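Local atomic coordinates of leucyl aminopeptidase (Trypanosoma brucei brucei, PDB entry 5NTD), a protein that probably removes N-terminal residues, leucine in particular, from peptides as a manganese-bound M17 aminopeptidase that assembles from six subunits and is captured here with the inhibitor bestatin. Residues P441-Y444 against Y448-P451; E450-S455 against R467-V472; A458-L463 against I479-S484. All coordinates share one frame; numbering follows the deposited sequence.

Interaction 1: P441-Y444 against Y448-P451; sequences PVLY and YHEP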
loop_
_atom_site.group_PDB
_atom_site.type_symbol
_atom_site.label_atom_id
_atom_site.label_comp_id
_atom_site.label_asym_id
_atom_site.label_seq_id
_atom_site.Cartn_x
_atom_site.Cartn_y
_atom_site.Cartn_z
ATOM N N PRO G 441 12.934 -30.619 -3.606
ATOM C CA PRO G 441 13.612 -29.898 -4.677
ATOM C C PRO G 441 12.828 -28.757 -5.269
ATOM O O PRO G 441 11.584 -28.778 -5.310
ATOM C CB PRO G 441 13.816 -30.944 -5.765
ATOM C CG PRO G 441 13.120 -32.160 -5.328
ATOM C CD PRO G 441 12.433 -31.922 -4.039
ATOM N N VAL G 442 13.582 -27.749 -5.708
ATOM C CA VAL G 442 13.042 -26.717 -6.574
ATOM C C VAL G 442 13.658 -26.843 -7.951
ATOM O O VAL G 442 14.708 -27.433 -8.115
ATOM C CB VAL G 442 13.185 -25.301 -6.040
ATOM C CG1 VAL G 442 12.429 -25.150 -4.734
ATOM C CG2 VAL G 442 14.641 -24.922 -5.856
ATOM N N LEU G 443 12.974 -26.256 -8.932
ATOM C CA LEU G 443 13.377 -26.361 -10.348
ATOM C C LEU G 443 14.853 -26.011 -10.557
ATOM O O LEU G 443 15.284 -24.961 -10.167
ATOM C CB LEU G 443 12.526 -25.457 -11.229
ATOM C CG LEU G 443 12.895 -25.392 -12.707
ATOM C CD1 LEU G 443 12.583 -26.703 -13.391
ATOM C CD2 LEU G 443 12.126 -24.251 -13.372
ATOM N N TYR G 444 15.578 -26.936 -11.165
ATOM C CA TYR G 444 16.905 -26.685 -11.719
ATOM C C TYR G 444 16.808 -26.582 -13.227
ATOM O O TYR G 444 16.599 -27.549 -13.931
ATOM C CB TYR G 444 17.903 -27.791 -11.338
ATOM C CG TYR G 444 19.313 -27.513 -11.811
ATOM C CD1 TYR G 444 20.152 -26.672 -11.087
ATOM C CD2 TYR G 444 19.816 -28.098 -12.978
ATOM C CE1 TYR G 444 21.425 -26.398 -11.505
ATOM C CE2 TYR G 444 21.115 -27.819 -13.422
ATOM C CZ TYR G 444 21.898 -26.973 -12.676
ATOM O OH TYR G 444 23.168 -26.676 -13.070
ATOM N N TYR G 448 16.844 -21.202 -18.205
ATOM C CA TYR G 448 15.693 -20.292 -17.961
ATOM C C TYR G 448 15.912 -19.260 -16.855
ATOM O O TYR G 448 15.251 -18.241 -16.830
ATOM C CB TYR G 448 14.408 -21.080 -17.671
ATOM C CG TYR G 448 13.907 -21.943 -18.797
ATOM C CD1 TYR G 448 14.367 -21.775 -20.131
ATOM C CD2 TYR G 448 12.927 -22.902 -18.563
ATOM C CE1 TYR G 448 13.882 -22.572 -21.165
ATOM C CE2 TYR G 448 12.433 -23.679 -19.596
ATOM C CZ TYR G 448 12.924 -23.524 -20.898
ATOM O OH TYR G 448 12.435 -24.303 -21.917
ATOM N N HIS G 449 16.828 -19.528 -15.944
ATOM C CA HIS G 449 17.160 -18.566 -14.853
ATOM C C HIS G 449 18.079 -17.451 -15.328
ATOM O O HIS G 449 17.951 -16.306 -14.945
ATOM C CB HIS G 449 17.826 -19.238 -13.672
ATOM C CG HIS G 449 17.161 -20.494 -13.249
ATOM N ND1 HIS G 449 15.794 -20.672 -13.316
ATOM C CD2 HIS G 449 17.669 -21.665 -12.781
ATOM C CE1 HIS G 449 15.486 -21.887 -12.902
ATOM N NE2 HIS G 449 16.603 -22.519 -12.596
ATOM N N GLU G 450 19.038 -17.835 -16.136
ATOM C CA GLU G 450 20.104 -16.936 -16.613
ATOM C C GLU G 450 19.612 -15.592 -17.202
ATOM O O GLU G 450 20.129 -14.556 -16.836
ATOM C CB GLU G 450 20.967 -17.671 -17.624
ATOM C CG GLU G 450 22.137 -16.891 -18.162
ATOM C CD GLU G 450 22.856 -17.660 -19.251
ATOM O OE1 GLU G 450 22.515 -18.858 -19.534
ATOM O OE2 GLU G 450 23.775 -17.031 -19.849
ATOM N N PRO G 451 18.629 -15.616 -18.101
ATOM C CA PRO G 451 18.156 -14.350 -18.701
ATOM C C PRO G 451 17.557 -13.354 -17.716
ATOM O O PRO G 451 17.517 -12.156 -17.998
ATOM C CB PRO G 451 17.076 -14.799 -19.692
ATOM C CG PRO G 451 17.253 -16.266 -19.850
ATOM C CD PRO G 451 17.855 -16.762 -18.578
#
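Leu443 and His449 meet at a slant, the leucine bringing one methyl and its backbone carbonyl to the same end of the imidazole. CD2 of Leu443 lies 4.1 Å from CE1 of His449, a van der Waals contact. The carbonyl O of Leu443 comes to 3.7 Å from NE2 of His449. Atom C of Tyr444 follows, 4.1 Å from NE2 of His449. Both backbone atoms approach the ring obliquely. With CG anti to the backbone N (chi1 176°), Leu443 sends its branched end toward the helix, whereas the CB of Tyr444 points away from the histidine. The pairing belongs to the loop that carries the chain from strand 439-441 into the short helix 446-449 of the catalytic domain, the histidine reaching back across its own helix start. There NE2 of His449 is hydrogen-bonded to the backbone N of Cys445, which helps to hold the ring's rotation, while Ser473 takes the carbonyl O of Leu443 through its hydroxyl. Helix 471-480 covers the histidine with Ser473 and Tyr477. Across the subunit boundary, Ser112 of the second subunit is hydrogen-bonded to the carbonyl O of Tyr444, and Thr410 of that subunit packs on Leu443.

Interaction 2: E450-S455 against R467-V472; sequences EPEFKS and RDNAGV. With BES (2-(3-amino-2-hydroxy-4-phenyl-butyrylamino)-4-methyl-pentanoic acid), chain B.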
loop_
_atom_site.group_PDB
_atom_site.type_symbol
_atom_site.label_atom_id
_atom_site.label_comp_id
_atom_site.label_asym_id
_atom_site.label_seq_id
_atom_site.Cartn_x
_atom_site.Cartn_y
_atom_site.Cartn_z
ATOM N N GLU G 450 19.038 -17.835 -16.136
ATOM C CA GLU G 450 20.104 -16.936 -16.613
ATOM C C GLU G 450 19.612 -15.592 -17.202
ATOM O O GLU G 450 20.129 -14.556 -16.836
ATOM C CB GLU G 450 20.967 -17.671 -17.624
ATOM C CG GLU G 450 22.137 -16.891 -18.162
ATOM C CD GLU G 450 22.856 -17.660 -19.251
ATOM O OE1 GLU G 450 22.515 -18.858 -19.534
ATOM O OE2 GLU G 450 23.775 -17.031 -19.849
ATOM N N PRO G 451 18.629 -15.616 -18.101
ATOM C CA PRO G 451 18.156 -14.350 -18.701
ATOM C C PRO G 451 17.557 -13.354 -17.716
ATOM O O PRO G 451 17.517 -12.156 -17.998
ATOM C CB PRO G 451 17.076 -14.799 -19.692
ATOM C CG PRO G 451 17.253 -16.266 -19.850
ATOM C CD PRO G 451 17.855 -16.762 -18.578
ATOM N N GLU G 452 17.126 -13.840 -16.563
ATOM C CA GLU G 452 16.540 -12.957 -15.546
ATOM C C GLU G 452 17.530 -11.975 -14.928
ATOM O O GLU G 452 17.128 -10.977 -14.333
ATOM C CB GLU G 452 15.891 -13.763 -14.429
ATOM C CG GLU G 452 14.650 -14.528 -14.884
ATOM C CD GLU G 452 13.499 -13.626 -15.298
ATOM O OE1 GLU G 452 13.526 -12.422 -14.993
ATOM O OE2 GLU G 452 12.556 -14.136 -15.930
ATOM N N PHE G 453 18.809 -12.248 -15.102
ATOM C CA PHE G 453 19.839 -11.441 -14.463
ATOM C C PHE G 453 20.623 -10.534 -15.432
ATOM O O PHE G 453 21.705 -10.080 -15.087
ATOM C CB PHE G 453 20.789 -12.353 -13.653
ATOM C CG PHE G 453 20.134 -12.990 -12.474
ATOM C CD1 PHE G 453 19.952 -12.292 -11.299
ATOM C CD2 PHE G 453 19.671 -14.290 -12.541
ATOM C CE1 PHE G 453 19.322 -12.884 -10.206
ATOM C CE2 PHE G 453 19.055 -14.890 -11.456
ATOM C CZ PHE G 453 18.883 -14.189 -10.284
ATOM N N LYS G 454 20.075 -10.279 -16.607
ATOM C CA LYS G 454 20.757 -9.433 -17.618
ATOM C C LYS G 454 20.901 -8.012 -17.036
ATOM O O LYS G 454 19.998 -7.492 -16.387
ATOM C CB LYS G 454 20.070 -9.439 -19.003
ATOM N N SER G 455 22.064 -7.426 -17.254
ATOM C CA SER G 455 22.375 -6.058 -16.826
ATOM C C SER G 455 22.874 -5.243 -18.010
ATOM O O SER G 455 23.590 -5.747 -18.850
ATOM C CB SER G 455 23.432 -6.081 -15.719
ATOM O OG SER G 455 23.950 -4.797 -15.443
ATOM N N ARG G 467 9.991 -11.536 -11.027
ATOM C CA ARG G 467 10.077 -12.226 -9.726
ATOM C C ARG G 467 9.138 -13.437 -9.623
ATOM O O ARG G 467 9.239 -14.258 -8.713
ATOM C CB ARG G 467 9.836 -11.244 -8.587
ATOM C CG ARG G 467 10.838 -10.068 -8.592
ATOM C CD ARG G 467 11.460 -9.668 -7.245
ATOM N NE ARG G 467 10.971 -8.458 -6.546
ATOM C CZ ARG G 467 10.828 -8.317 -5.226
ATOM N NH1 ARG G 467 11.012 -9.336 -4.383
ATOM N NH2 ARG G 467 10.422 -7.137 -4.748
ATOM N N ASP G 468 8.268 -13.564 -10.606
ATOM C CA ASP G 468 7.372 -14.730 -10.708
ATOM C C ASP G 468 7.860 -15.838 -11.686
ATOM O O ASP G 468 7.074 -16.450 -12.418
ATOM C CB ASP G 468 5.976 -14.263 -11.109
ATOM C CG ASP G 468 5.964 -13.444 -12.402
ATOM O OD1 ASP G 468 6.938 -13.441 -13.193
ATOM O OD2 ASP G 468 4.949 -12.767 -12.600
ATOM N N ASN G 469 9.158 -16.050 -11.707
ATOM C CA ASN G 469 9.793 -17.020 -12.602
ATOM C C ASN G 469 10.809 -17.932 -11.891
ATOM O O ASN G 469 12.006 -17.895 -12.174
ATOM C CB ASN G 469 10.460 -16.319 -13.779
ATOM C CG ASN G 469 10.817 -17.270 -14.896
ATOM O OD1 ASN G 469 10.298 -18.376 -14.992
ATOM N ND2 ASN G 469 11.746 -16.843 -15.745
ATOM N N ALA G 470 10.285 -18.699 -10.939
ATOM C CA ALA G 470 11.070 -19.666 -10.121
ATOM C C ALA G 470 12.106 -18.915 -9.245
ATOM O O ALA G 470 13.300 -18.969 -9.473
ATOM C CB ALA G 470 11.740 -20.698 -10.988
ATOM N N GLY G 471 11.596 -18.230 -8.242
ATOM C CA GLY G 471 12.410 -17.361 -7.399
ATOM C C GLY G 471 13.426 -18.072 -6.515
ATOM O O GLY G 471 14.491 -17.562 -6.259
ATOM N N VAL G 472 13.063 -19.230 -6.010
ATOM C CA VAL G 472 13.989 -19.998 -5.163
ATOM C C VAL G 472 15.161 -20.415 -6.061
ATOM O O VAL G 472 16.308 -20.334 -5.680
ATOM C CB VAL G 472 13.361 -21.246 -4.551
ATOM C CG1 VAL G 472 14.336 -21.868 -3.556
ATOM C CG2 VAL G 472 12.056 -20.937 -3.843
HETATM N N2 BES B . 16.832 -12.972 4.488
HETATM C C1 BES B . 15.788 -12.690 3.506
HETATM C C6 BES B . 14.914 -13.923 3.166
HETATM C C7 BES B . 13.788 -14.261 4.104
HETATM C C8 BES B . 14.014 -15.023 5.242
HETATM C C12 BES B . 12.487 -13.865 3.821
HETATM C C9 BES B . 12.969 -15.346 6.103
HETATM C C11 BES B . 11.432 -14.185 4.689
HETATM C C10 BES B . 11.671 -14.919 5.835
HETATM C C2 BES B . 16.505 -12.133 2.258
HETATM O O2 BES B . 17.748 -11.422 2.548
HETATM C C3 BES B . 15.580 -11.155 1.596
HETATM O O3 BES B . 15.688 -9.982 2.027
HETATM N N1 BES B . 14.830 -11.688 0.619
HETATM C C4 BES B . 13.871 -10.981 -0.177
HETATM C C13 BES B . 14.491 -10.435 -1.459
HETATM C C14 BES B . 13.660 -9.365 -2.166
HETATM C C15 BES B . 13.076 -8.252 -1.304
HETATM C C16 BES B . 14.508 -8.684 -3.212
HETATM C C5 BES B . 12.751 -11.877 -0.583
HETATM O O1 BES B . 11.613 -11.409 -0.556
HETATM O O4 BES B . 12.983 -13.036 -0.940
#
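The carboxylate of Glu452 and the amide of Asn469 are turned steeply against each other, their planes 76° apart, and meet through a single hydrogen bond. ND2 of Asn469 donates to OE2 of Glu452 over 2.8 Å with an N-H...O angle of 161°. The acceptor lies close to the amide plane; seen from the carboxylate, the donor arrives on the anti side, 23° out of plane. A third flat group, the guanidinium of Arg467, has bestatin's C16 methyl over one face, and its NH1 is 3.5 Å from C14 of the inhibitor, so the leucyl-like end of the ligand packs against it. A bend at chi2 swings the Glu452 carboxylate round to the asparagine. Its OE2 also forms a salt bridge with Arg466, so two donors grip one buried oxygen and probably favour the ionised form. The other end of the amide is held as well: OD1 of Asn469 accepts from the backbone N of Arg412 of the second subunit. The contact thus joins the 3-10 turn 450-452, which follows helix 446-449, to the loop leading through the N-cap residue Ala470 into helix 471-480, while Phe453 lies against Cys474 of that helix and Thr461 of strand 460-461.

Interaction 3: A458-L463 against I479-S484; sequences ADMTNL and ITTHLS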
loop_
_atom_site.group_PDB
_atom_site.type_symbol
_atom_site.label_atom_id
_atom_site.label_comp_id
_atom_site.label_asym_id
_atom_site.label_seq_id
_atom_site.Cartn_x
_atom_site.Cartn_y
_atom_site.Cartn_z
ATOM N N ALA G 458 26.834 -4.274 -16.064
ATOM C CA ALA G 458 27.612 -5.257 -15.302
ATOM C C ALA G 458 27.408 -6.614 -15.929
ATOM O O ALA G 458 26.523 -6.790 -16.760
ATOM C CB ALA G 458 27.186 -5.265 -13.839
ATOM N N ASP G 459 28.168 -7.592 -15.467
ATOM C CA ASP G 459 27.991 -8.982 -15.950
ATOM C C ASP G 459 26.605 -9.516 -15.627
ATOM O O ASP G 459 26.007 -10.195 -16.415
ATOM C CB ASP G 459 29.036 -9.923 -15.375
ATOM C CG ASP G 459 30.418 -9.615 -15.865
ATOM O OD1 ASP G 459 30.578 -9.291 -17.051
ATOM O OD2 ASP G 459 31.346 -9.669 -15.038
ATOM N N MET G 460 26.103 -9.155 -14.475
ATOM C CA MET G 460 24.761 -9.562 -14.052
ATOM C C MET G 460 24.173 -8.592 -13.042
ATOM O O MET G 460 24.882 -7.793 -12.421
ATOM C CB MET G 460 24.799 -10.962 -13.433
ATOM C CG MET G 460 25.512 -11.004 -12.076
ATOM S SD MET G 460 25.902 -12.682 -11.525
ATOM C CE MET G 460 27.283 -13.045 -12.588
ATOM N N THR G 461 22.863 -8.697 -12.850
ATOM C CA THR G 461 22.198 -8.064 -11.685
ATOM C C THR G 461 22.153 -9.073 -10.518
ATOM O O THR G 461 22.500 -10.229 -10.676
ATOM C CB THR G 461 20.760 -7.650 -12.000
ATOM O OG1 THR G 461 19.985 -8.832 -12.237
ATOM C CG2 THR G 461 20.711 -6.744 -13.241
ATOM N N ASN G 462 21.759 -8.598 -9.350
ATOM C CA ASN G 462 21.469 -9.466 -8.210
ATOM C C ASN G 462 19.992 -9.796 -8.004
ATOM O O ASN G 462 19.619 -10.359 -6.990
ATOM C CB ASN G 462 22.033 -8.882 -6.922
ATOM C CG ASN G 462 21.153 -7.828 -6.323
ATOM O OD1 ASN G 462 20.584 -6.984 -7.027
ATOM N ND2 ASN G 462 21.079 -7.819 -5.002
ATOM N N LEU G 463 19.155 -9.391 -8.939
ATOM C CA LEU G 463 17.729 -9.611 -8.807
ATOM C C LEU G 463 17.086 -9.836 -10.138
ATOM O O LEU G 463 17.343 -9.153 -11.102
ATOM C CB LEU G 463 17.045 -8.437 -8.116
ATOM C CG LEU G 463 15.576 -8.661 -7.691
ATOM C CD1 LEU G 463 15.507 -9.621 -6.524
ATOM C CD2 LEU G 463 14.875 -7.380 -7.307
ATOM N N ILE G 479 24.082 -17.723 -7.295
ATOM C CA ILE G 479 25.205 -18.243 -6.489
ATOM C C ILE G 479 26.144 -19.091 -7.373
ATOM O O ILE G 479 27.343 -18.937 -7.306
ATOM C CB ILE G 479 24.708 -19.084 -5.315
ATOM C CG1 ILE G 479 23.912 -18.215 -4.349
ATOM C CG2 ILE G 479 25.891 -19.712 -4.598
ATOM C CD1 ILE G 479 23.050 -19.011 -3.380
ATOM N N THR G 480 25.563 -19.903 -8.252
ATOM C CA THR G 480 26.348 -20.796 -9.123
ATOM C C THR G 480 27.266 -20.039 -10.088
ATOM O O THR G 480 28.336 -20.521 -10.414
ATOM C CB THR G 480 25.512 -21.806 -9.930
ATOM O OG1 THR G 480 24.701 -21.140 -10.891
ATOM C CG2 THR G 480 24.643 -22.601 -9.000
ATOM N N THR G 481 26.858 -18.843 -10.497
ATOM C CA THR G 481 27.666 -18.048 -11.434
ATOM C C THR G 481 29.016 -17.656 -10.819
ATOM O O THR G 481 29.923 -17.268 -11.538
ATOM C CB THR G 481 26.977 -16.761 -11.915
ATOM O OG1 THR G 481 26.861 -15.824 -10.830
ATOM C CG2 THR G 481 25.604 -17.066 -12.524
ATOM N N HIS G 482 29.118 -17.758 -9.508
ATOM C CA HIS G 482 30.367 -17.415 -8.795
ATOM C C HIS G 482 31.201 -18.617 -8.315
ATOM O O HIS G 482 32.174 -18.476 -7.598
ATOM C CB HIS G 482 30.045 -16.487 -7.661
ATOM C CG HIS G 482 29.345 -15.269 -8.138
ATOM N ND1 HIS G 482 29.971 -14.304 -8.911
ATOM C CD2 HIS G 482 28.045 -14.909 -8.060
ATOM C CE1 HIS G 482 29.094 -13.379 -9.239
ATOM N NE2 HIS G 482 27.920 -13.716 -8.729
ATOM N N LEU G 483 30.804 -19.802 -8.744
ATOM C CA LEU G 483 31.618 -21.015 -8.535
ATOM C C LEU G 483 32.865 -20.893 -9.388
ATOM O O LEU G 483 32.811 -20.399 -10.515
ATOM C CB LEU G 483 30.867 -22.283 -8.938
ATOM C CG LEU G 483 29.697 -22.649 -8.010
ATOM C CD1 LEU G 483 28.780 -23.653 -8.643
ATOM C CD2 LEU G 483 30.222 -23.156 -6.671
ATOM N N SER G 484 33.993 -21.300 -8.833
ATOM C CA SER G 484 35.258 -21.316 -9.612
ATOM C C SER G 484 35.159 -22.270 -10.790
ATOM O O SER G 484 34.540 -23.314 -10.667
ATOM C CB SER G 484 36.423 -21.751 -8.738
ATOM O OG SER G 484 37.636 -21.810 -9.493
#
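The thioether of Met460 ends against Thr481 and His482, which stand side by side before it. Met460 and Thr481 reach toward each other tip to tip, with CE of the methionine 3.3 Å from OG1 of the threonine. The sulfur touches the hydroxyl too, SD of Met460 being 3.4 Å from OG1 of Thr481, and also meets the imidazole, 3.6 Å from NE2 of His482 and 4.5 Å from the ring centroid. At 60° off the ring normal this is an oblique Met-aromatic contact. Thr481 OG1 stands 3.0 Å above the plane of the His482 ring, offset toward its rim, so the hydroxyl borders both the methionine and the imidazole. The methionine's chain is extended at chi2 and bends at chi3 (75°), which carries its methyl toward the threonine. In the fold, the contact links the edge strand 460-461 of a small three-stranded sheet to the type I turn Thr480-Leu483 by which the chain leaves helix 471-480. Within that turn the backbone N of Leu483 bonds to the carbonyl O of Thr480 over 3.1 Å. Further out, Phe478 O holds the hydroxyl of Thr481, and Ser361 OG is hydrogen-bonded to ND1 of His482, limiting the ring's rotation. Strand pairing places the methionine: the Met460 backbone bonds to Thr364 and Glu366, and its side chain rests on Val365. At the same helix end, Ile479 packs against Leu378 and Val382 of helix 374-387.

All three contacts lie in the catalytic domain on one side of the chain's centre. Interactions 1 and 2 have centres 8 Å apart; they share Glu450 and Pro451, and Val442 packs on Val472 between them. The centre of interaction 3 lies about 12 Å from that of interaction 2 and about 14 Å from that of interaction 1. Interaction 1 closes before interaction 3 opens, whereas the segments of 2 and 3 alternate along the chain. Helix 471-480 unites the latter pair, with interaction 2 at its start and interaction 3 at its end; a probable backbone hydrogen bond from Thr461 to Phe453 joins them. Arg467 and Leu463, in segments of interactions 2 and 3, line the bestatin pocket, while interactions 1 and 2 border the second subunit.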